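PDB 6I1A: rutinosidase from Aspergillus niger, which hydrolyses glycosidic bonds as a secreted family 5 rutinosidase, cutting rutinose from glycosides such as rutin, and may also act on beta-1,3-glucans. Local coordinates for residues S186-P191 against P238-G243; S276-P281 against R317-L322. All blocks are in the same frame, centred on the assembly; numbering follows the deposited sequence.

In the fold
Both contacts lie within the family 5 glycoside hydrolase domain, a TIM barrel, and they follow one another along the chain, interaction 1 closing before interaction 2 opens. Interaction 1 is inside the barrel wall, its centre about 11 Å from the centre of the chain: the neighbouring parallel strands 187-190 and 239-241 meet there. Interaction 2 lies further out, its centre about 22 Å from that of the chain, and ties the turn leading into helix 280-290, with its first residues, to the start of helix 317-331. The centres of the two contacts are 29 Å apart and their nearest atoms about 18 Å. They do not touch, and they secure different layers of the same barrel, the strand wall and the helical exterior.

Interaction 1: S186-P191 against P238-G243. With EDO (1,2-ethanediol), chain H.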
ATOM      1  N   SER A 186      19.757 -27.347  13.938  1.00 15.78           N
ATOM      2  CA  SER A 186      19.334 -26.148  14.726  1.00 14.16           C
ATOM      3  C   SER A 186      19.300 -24.885  13.844  1.00 16.69           C
ATOM      4  O   SER A 186      19.000 -23.813  14.387  1.00 14.75           O
ATOM      5  CB  SER A 186      20.240 -25.910  15.853  1.00 17.29           C
ATOM      6  OG  SER A 186      20.195 -27.037  16.772  1.00 17.18           O
ATOM      7  N   TYR A 187      19.612 -24.928  12.556  1.00 13.76           N
ATOM      8  CA  TYR A 187      19.870 -23.704  11.745  1.00 14.12           C
ATOM      9  C   TYR A 187      19.008 -23.648  10.506  1.00 15.68           C
ATOM     10  O   TYR A 187      18.779 -24.671   9.779  1.00 16.86           O
ATOM     11  CB  TYR A 187      21.324 -23.629  11.333  1.00 14.17           C
ATOM     12  CG  TYR A 187      22.267 -23.516  12.494  1.00 14.36           C
ATOM     13  CD1 TYR A 187      22.762 -24.677  13.111  1.00 14.91           C
ATOM     14  CD2 TYR A 187      22.702 -22.311  13.017  1.00 14.81           C
ATOM     15  CE1 TYR A 187      23.640 -24.607  14.189  1.00 15.28           C
ATOM     16  CE2 TYR A 187      23.587 -22.233  14.070  1.00 16.08           C
ATOM     17  CZ  TYR A 187      24.067 -23.390  14.675  1.00 15.52           C
ATOM     18  OH  TYR A 187      24.933 -23.251  15.708  1.00 15.94           O
ATOM     19  N   THR A 188      18.576 -22.426  10.195  1.00 13.37           N
ATOM     20  CA  THR A 188      17.962 -22.028   8.926  1.00 13.47           C
ATOM     21  C   THR A 188      18.873 -21.001   8.276  1.00 13.11           C
ATOM     22  O   THR A 188      19.362 -20.098   8.936  1.00 12.72           O
ATOM     23  CB  THR A 188      16.528 -21.525   9.111  1.00 12.16           C
ATOM     24  OG1 THR A 188      15.709 -22.628   9.486  1.00 13.07           O
ATOM     25  CG2 THR A 188      15.961 -20.807   7.930  1.00 12.63           C
ATOM     26  N   LEU A 189      19.104 -21.125   6.963  1.00 12.38           N
ATOM     27  CA  LEU A 189      19.993 -20.221   6.226  1.00 11.49           C
ATOM     28  C   LEU A 189      19.171 -19.187   5.455  1.00 11.25           C
ATOM     29  O   LEU A 189      18.317 -19.556   4.610  1.00 12.66           O
ATOM     30  CB  LEU A 189      20.818 -21.078   5.241  1.00 11.56           C
ATOM     31  CG  LEU A 189      22.007 -20.415   4.597  1.00 13.77           C
ATOM     32  CD1 LEU A 189      23.028 -21.482   4.069  1.00 14.98           C
ATOM     33  CD2 LEU A 189      21.595 -19.590   3.457  1.00 16.07           C
ATOM     34  N   GLU A 190      19.417 -17.910   5.723  1.00 10.95           N
ATOM     35  CA  GLU A 190      18.738 -16.796   5.048  1.00 11.43           C
ATOM     36  C   GLU A 190      19.748 -15.990   4.239  1.00 10.68           C
ATOM     37  O   GLU A 190      20.565 -15.236   4.799  1.00 10.66           O
ATOM     38  CB  GLU A 190      18.068 -15.860   6.066  1.00 11.52           C
ATOM     39  CG  GLU A 190      17.239 -14.794   5.388  1.00 11.50           C
ATOM     40  CD  GLU A 190      16.309 -14.055   6.307  1.00 13.65           C
ATOM     41  OE1 GLU A 190      16.612 -13.898   7.509  1.00 13.03           O
ATOM     42  OE2 GLU A 190      15.198 -13.698   5.825  1.00 12.99           O
ATOM     43  N   PRO A 191      19.783 -16.188   2.896  1.00 11.72           N
ATOM     44  CA  PRO A 191      20.916 -15.689   2.106  1.00 11.05           C
ATOM     45  C   PRO A 191      20.822 -14.273   1.540  1.00 11.56           C
ATOM     46  O   PRO A 191      21.753 -13.802   0.887  1.00 11.79           O
ATOM     47  CB  PRO A 191      20.902 -16.717   0.944  1.00 11.44           C
ATOM     48  CG  PRO A 191      19.469 -17.014   0.723  1.00 12.53           C
ATOM     49  CD  PRO A 191      18.945 -17.126   2.156  1.00 11.71           C
ATOM     50  N   PRO A 238      16.843 -25.768   5.954  1.00 14.46           N
ATOM     51  CA  PRO A 238      15.896 -24.941   5.237  1.00 14.07           C
ATOM     52  C   PRO A 238      16.543 -23.639   4.760  1.00 13.22           C
ATOM     53  O   PRO A 238      17.499 -23.139   5.395  1.00 13.58           O
ATOM     54  CB  PRO A 238      14.837 -24.600   6.305  1.00 14.35           C
ATOM     55  CG  PRO A 238      15.074 -25.582   7.406  1.00 14.27           C
ATOM     56  CD  PRO A 238      16.544 -25.906   7.409  1.00 15.03           C
ATOM     57  N   VAL A 239      16.037 -23.142   3.649  1.00 12.52           N
ATOM     58  CA  VAL A 239      16.413 -21.811   3.101  1.00 12.41           C
ATOM     59  C   VAL A 239      15.237 -20.862   3.361  1.00 11.66           C
ATOM     60  O   VAL A 239      14.064 -21.155   2.982  1.00 12.72           O
ATOM     61  CB  VAL A 239      16.777 -21.863   1.608  1.00 13.37           C
ATOM     62  CG1 VAL A 239      16.925 -20.479   1.027  1.00 14.81           C
ATOM     63  CG2 VAL A 239      18.067 -22.670   1.415  1.00 16.09           C
ATOM     64  N   MET A 240      15.534 -19.735   3.996  1.00 11.67           N
ATOM     65  CA  MET A 240      14.560 -18.676   4.254  1.00 11.64           C
ATOM     66  C   MET A 240      14.787 -17.532   3.256  1.00 10.11           C
ATOM     67  O   MET A 240      15.886 -16.910   3.225  1.00 11.36           O
ATOM     68  CB  MET A 240      14.738 -18.190   5.683  1.00 12.02           C
ATOM     69  CG  MET A 240      13.805 -17.026   6.035  1.00 12.33           C
ATOM     70  SD  MET A 240      13.727 -16.672   7.820  1.00 12.74           S
ATOM     71  CE  MET A 240      12.719 -18.026   8.388  1.00 14.40           C
ATOM     72  N   PHE A 241      13.790 -17.324   2.427  1.00 10.39           N
ATOM     73  CA  PHE A 241      13.799 -16.344   1.332  1.00 11.56           C
ATOM     74  C   PHE A 241      13.082 -15.074   1.781  1.00 11.09           C
ATOM     75  O   PHE A 241      11.847 -15.105   1.989  1.00 11.75           O
ATOM     76  CB  PHE A 241      13.163 -16.943   0.087  1.00 11.11           C
ATOM     77  CG  PHE A 241      13.139 -16.038  -1.109  1.00 12.20           C
ATOM     78  CD1 PHE A 241      13.981 -14.933  -1.227  1.00 12.91           C
ATOM     79  CD2 PHE A 241      12.274 -16.325  -2.147  1.00 12.60           C
ATOM     80  CE1 PHE A 241      13.907 -14.088  -2.336  1.00 13.08           C
ATOM     81  CE2 PHE A 241      12.228 -15.496  -3.261  1.00 14.82           C
ATOM     82  CZ  PHE A 241      13.018 -14.381  -3.355  1.00 13.84           C
ATOM     83  N   GLN A 242      13.855 -13.996   1.944  1.00 11.86           N
ATOM     84  CA  GLN A 242      13.315 -12.645   2.200  1.00 10.97           C
ATOM     85  C   GLN A 242      13.119 -11.979   0.832  1.00 11.80           C
ATOM     86  O   GLN A 242      14.085 -11.436   0.269  1.00 12.62           O
ATOM     87  CB  GLN A 242      14.275 -11.884   3.109  1.00 11.00           C
ATOM     88  CG  GLN A 242      13.648 -10.764   3.907  1.00 10.69           C
ATOM     89  CD  GLN A 242      12.923  -9.766   3.030  1.00 11.91           C
ATOM     90  OE1 GLN A 242      13.566  -8.988   2.315  1.00 11.97           O
ATOM     91  NE2 GLN A 242      11.583  -9.796   3.032  1.00 11.33           N
ATOM     92  N   GLY A 243      11.909 -12.105   0.270  1.00 12.49           N
ATOM     93  CA  GLY A 243      11.625 -11.640  -1.088  1.00 11.95           C
ATOM     94  C   GLY A 243      11.258 -10.182  -1.140  1.00 13.57           C
ATOM     95  O   GLY A 243      10.271  -9.796  -1.777  1.00 14.13           O
TER
HETATM   96  C1  EDO H 406       7.775 -12.713   0.148  1.00 30.48           C
HETATM   97  O1  EDO H 406       7.800 -11.777  -0.886  1.00 38.76           O
HETATM   98  C2  EDO H 406       8.448 -12.124   1.317  1.00 23.86           C
HETATM   99  O2  EDO H 406       9.526 -12.846   1.668  1.00 17.66           O
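L189 and V239 form a single parallel beta bridge, held by two backbone hydrogen bonds that both belong to L189: its N gives to P238 O at 3.0 Å, and its O takes M240 N at 2.9 Å. V239 CA adds a CA-H...O contact to the same L189 O, and another, from E190 CA to M240 O, carries the pairing on. These are adjacent strands of the TIM barrel wall: 187-190 pairs also with 131-136, while P191 and F241 pack against helix 213-233.

Among the side chains, T188 CG2, anti to its own backbone N, meets M240 CB at 3.7 Å, while T188 OG1 lies against the P238 ring. The extended E190 chain crosses M240 obliquely and brings OE2 within 3.4 Å of Q242 CB. P191 CD packs against V239 CG1 at 4.1 Å.

The polar ends are tied outside the pair: T188 OG1 bonds to H131 and W17, and Q242 OE1 takes the backbone N of E194, the glutamate of the family's Asn-Glu-Pro motif. G243 N donates to O2 of 1,2-ethanediol, probably from the crystallisation liquor. Backbone bonds thus join the strands, whereas the buried E190 carboxylate is salt-bridged through OE1 by R92, which probably stabilises its charged form.

Interaction 2: S276-P281 against R317-L322; sequences SSENLP and RKRNVL
The R319 guanidinium has P281 over one face, the ring's CG 3.4 Å above the plane and offset toward the rim, while S277 O lies at its edge, in plane. NH1 and NH2 both reach the single atom E278 O: NH2, at 3.0 Å, is only slightly tilted from the E278 carbonyl plane, whereas NH1, at 3.2 Å, sits above it. NH1 also makes a weak bond to S277 O. E278 OE2 adds a salt bridge to NH2 at 3.2 Å, its carboxylate turned 68° from the guanidinium.

The N320 amide completes the grip. Its ND2 donates to S277 O at 3.1 Å, with that oxygen close to the amide plane, and its OD1 accepts from R319 NH1 at 2.8 Å. OD1 lies against P281 CD. A chi1 of -75° sets N320 CG anti to its carbonyl carbon, where L280 CD2 packs on it at 3.8 Å.

S276 OG accepts from N279 N, an ST motif, and S276 N donates to N279 OD1, so the two bond each other both ways in the turn before helix 280-290. Two adjacent residues near the start of helix 317-331 hold carbonyls of that turn, while S277 OG is bonded to T313 N and the side chains of L280 and N320 both rest on I306 of strand 299-308.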
ATOM      1  N   SER A 276      -1.505   4.344  14.045  1.00 13.49           N
ATOM      2  CA  SER A 276      -1.364   4.884  15.401  1.00 13.68           C
ATOM      3  C   SER A 276      -1.180   3.735  16.377  1.00 13.62           C
ATOM      4  O   SER A 276      -1.462   2.568  16.046  1.00 13.33           O
ATOM      5  CB  SER A 276      -2.613   5.687  15.778  1.00 14.73           C
ATOM      6  OG  SER A 276      -3.730   4.820  15.853  1.00 15.60           O
ATOM      7  N   SER A 277      -0.843   4.027  17.645  1.00 14.15           N
ATOM      8  CA  SER A 277      -0.868   2.940  18.628  1.00 14.71           C
ATOM      9  C   SER A 277      -2.274   2.351  18.776  1.00 14.65           C
ATOM     10  O   SER A 277      -2.426   1.148  18.966  1.00 14.75           O
ATOM     11  CB  SER A 277      -0.302   3.313  19.936  1.00 14.91           C
ATOM     12  OG  SER A 277       1.063   3.712  19.839  1.00 15.36           O
ATOM     13  N   GLU A 278      -3.303   3.212  18.710  1.00 15.51           N
ATOM     14  CA  GLU A 278      -4.685   2.751  18.908  1.00 15.71           C
ATOM     15  C   GLU A 278      -5.093   1.791  17.806  1.00 14.85           C
ATOM     16  O   GLU A 278      -5.748   0.782  18.113  1.00 15.42           O
ATOM     17  CB  GLU A 278      -5.638   3.950  18.949  1.00 19.49           C
ATOM     18  CG  GLU A 278      -7.084   3.549  19.218  1.00 25.45           C
ATOM     19  CD  GLU A 278      -7.258   2.855  20.568  1.00 31.74           C
ATOM     20  OE1 GLU A 278      -6.653   3.343  21.513  1.00 39.51           O
ATOM     21  OE2 GLU A 278      -7.882   1.750  20.639  1.00 48.62           O
ATOM     22  N   ASN A 279      -4.766   2.086  16.543  1.00 13.61           N
ATOM     23  CA  ASN A 279      -5.266   1.287  15.408  1.00 14.75           C
ATOM     24  C   ASN A 279      -4.250   0.237  14.946  1.00 13.51           C
ATOM     25  O   ASN A 279      -4.556  -0.502  13.978  1.00 14.28           O
ATOM     26  CB  ASN A 279      -5.720   2.179  14.246  1.00 15.54           C
ATOM     27  CG  ASN A 279      -4.622   2.871  13.510  1.00 15.45           C
ATOM     28  OD1 ASN A 279      -3.462   2.426  13.535  1.00 14.43           O
ATOM     29  ND2 ASN A 279      -4.947   3.957  12.827  1.00 16.11           N
ATOM     30  N   LEU A 280      -3.107   0.141  15.637  1.00 13.37           N
ATOM     31  CA  LEU A 280      -2.026  -0.747  15.126  1.00 12.88           C
ATOM     32  C   LEU A 280      -2.550  -2.148  14.913  1.00 13.55           C
ATOM     33  O   LEU A 280      -2.162  -2.802  13.935  1.00 13.60           O
ATOM     34  CB  LEU A 280      -0.860  -0.738  16.094  1.00 12.68           C
ATOM     35  CG  LEU A 280       0.417  -1.319  15.470  1.00 13.43           C
ATOM     36  CD1 LEU A 280       1.061  -0.317  14.548  1.00 15.50           C
ATOM     37  CD2 LEU A 280       1.388  -1.780  16.525  1.00 12.82           C
ATOM     38  N   PRO A 281      -3.362  -2.781  15.793  1.00 12.71           N
ATOM     39  CA  PRO A 281      -3.790  -4.154  15.530  1.00 13.86           C
ATOM     40  C   PRO A 281      -4.541  -4.342  14.209  1.00 12.79           C
ATOM     41  O   PRO A 281      -4.532  -5.456  13.663  1.00 13.90           O
ATOM     42  CB  PRO A 281      -4.645  -4.530  16.767  1.00 14.96           C
ATOM     43  CG  PRO A 281      -4.122  -3.568  17.828  1.00 13.98           C
ATOM     44  CD  PRO A 281      -3.822  -2.278  17.108  1.00 13.71           C
ATOM     45  N   ARG A 317       1.597  -0.454  24.528  1.00 13.77           N
ATOM     46  CA  ARG A 317       2.727  -1.293  24.034  1.00 13.15           C
ATOM     47  C   ARG A 317       2.449  -2.743  24.327  1.00 14.85           C
ATOM     48  O   ARG A 317       2.636  -3.619  23.446  1.00 14.46           O
ATOM     49  CB  ARG A 317       4.054  -0.872  24.663  1.00 13.63           C
ATOM     50  CG  ARG A 317       4.558   0.454  24.147  1.00 13.68           C
ATOM     51  CD  ARG A 317       5.844   0.832  24.849  1.00 14.51           C
ATOM     52  NE  ARG A 317       5.632   1.079  26.284  1.00 15.98           N
ATOM     53  CZ  ARG A 317       6.599   1.174  27.175  1.00 17.70           C
ATOM     54  NH1 ARG A 317       7.886   1.119  26.827  1.00 18.72           N
ATOM     55  NH2 ARG A 317       6.282   1.407  28.435  1.00 20.46           N
ATOM     56  N   LYS A 318       1.997  -3.072  25.540  1.00 14.17           N
ATOM     57  CA  LYS A 318       1.750  -4.506  25.868  1.00 14.34           C
ATOM     58  C   LYS A 318       0.656  -5.078  24.956  1.00 15.35           C
ATOM     59  O   LYS A 318       0.858  -6.158  24.379  1.00 13.50           O
ATOM     60  CB  LYS A 318       1.383  -4.698  27.343  1.00 14.72           C
ATOM     61  CG  LYS A 318       0.999  -6.121  27.729  1.00 16.73           C
ATOM     62  CD  LYS A 318       0.780  -6.309  29.217  1.00 21.07           C
ATOM     63  CE  LYS A 318       0.512  -7.750  29.593  1.00 26.75           C
ATOM     64  NZ  LYS A 318       0.163  -7.893  31.025  1.00 35.27           N
ATOM     65  N   ARG A 319      -0.458  -4.359  24.822  1.00 13.90           N
ATOM     66  CA  ARG A 319      -1.585  -4.813  23.967  1.00 14.31           C
ATOM     67  C   ARG A 319      -1.096  -5.014  22.526  1.00 12.96           C
ATOM     68  O   ARG A 319      -1.460  -6.032  21.921  1.00 13.66           O
ATOM     69  CB  ARG A 319      -2.716  -3.781  24.030  1.00 16.39           C
ATOM     70  CG  ARG A 319      -3.861  -4.042  23.062  1.00 19.95           C
ATOM     71  CD  ARG A 319      -3.709  -3.234  21.785  1.00 23.14           C
ATOM     72  NE  ARG A 319      -4.948  -2.545  21.461  1.00 30.95           N
ATOM     73  CZ  ARG A 319      -5.053  -1.473  20.692  1.00 26.38           C
ATOM     74  NH1 ARG A 319      -3.979  -0.929  20.149  1.00 18.96           N
ATOM     75  NH2 ARG A 319      -6.242  -0.942  20.473  1.00 33.58           N
ATOM     76  N   ASN A 320      -0.287  -4.081  22.019  1.00 12.82           N
ATOM     77  CA  ASN A 320       0.218  -4.111  20.620  1.00 12.42           C
ATOM     78  C   ASN A 320       1.203  -5.268  20.405  1.00 12.45           C
ATOM     79  O   ASN A 320       1.091  -5.948  19.378  1.00 13.23           O
ATOM     80  CB  ASN A 320       0.756  -2.743  20.195  1.00 12.29           C
ATOM     81  CG  ASN A 320      -0.360  -1.757  19.920  1.00 13.52           C
ATOM     82  OD1 ASN A 320      -1.473  -2.157  19.602  1.00 14.86           O
ATOM     83  ND2 ASN A 320      -0.071  -0.473  20.032  1.00 13.65           N
ATOM     84  N   VAL A 321       2.151  -5.462  21.320  1.00 12.81           N
ATOM     85  CA  VAL A 321       3.117  -6.605  21.150  1.00 12.67           C
ATOM     86  C   VAL A 321       2.354  -7.908  21.180  1.00 13.44           C
ATOM     87  O   VAL A 321       2.571  -8.808  20.325  1.00 12.68           O
ATOM     88  CB  VAL A 321       4.224  -6.623  22.218  1.00 15.32           C
ATOM     89  CG1 VAL A 321       5.118  -7.855  22.090  1.00 20.56           C
ATOM     90  CG2 VAL A 321       5.050  -5.409  22.168  1.00 17.04           C
ATOM     91  N   LEU A 322       1.451  -8.095  22.161  1.00 12.34           N
ATOM     92  CA  LEU A 322       0.712  -9.355  22.255  1.00 12.32           C
ATOM     93  C   LEU A 322      -0.203  -9.563  21.052  1.00 13.78           C
ATOM     94  O   LEU A 322      -0.323 -10.706  20.563  1.00 13.14           O
ATOM     95  CB  LEU A 322      -0.072  -9.403  23.573  1.00 14.26           C
ATOM     96  CG  LEU A 322       0.797  -9.445  24.830  1.00 15.77           C
ATOM     97  CD1 LEU A 322      -0.116  -9.472  26.058  1.00 17.47           C
ATOM     98  CD2 LEU A 322       1.710 -10.634  24.860  1.00 17.82           C
TER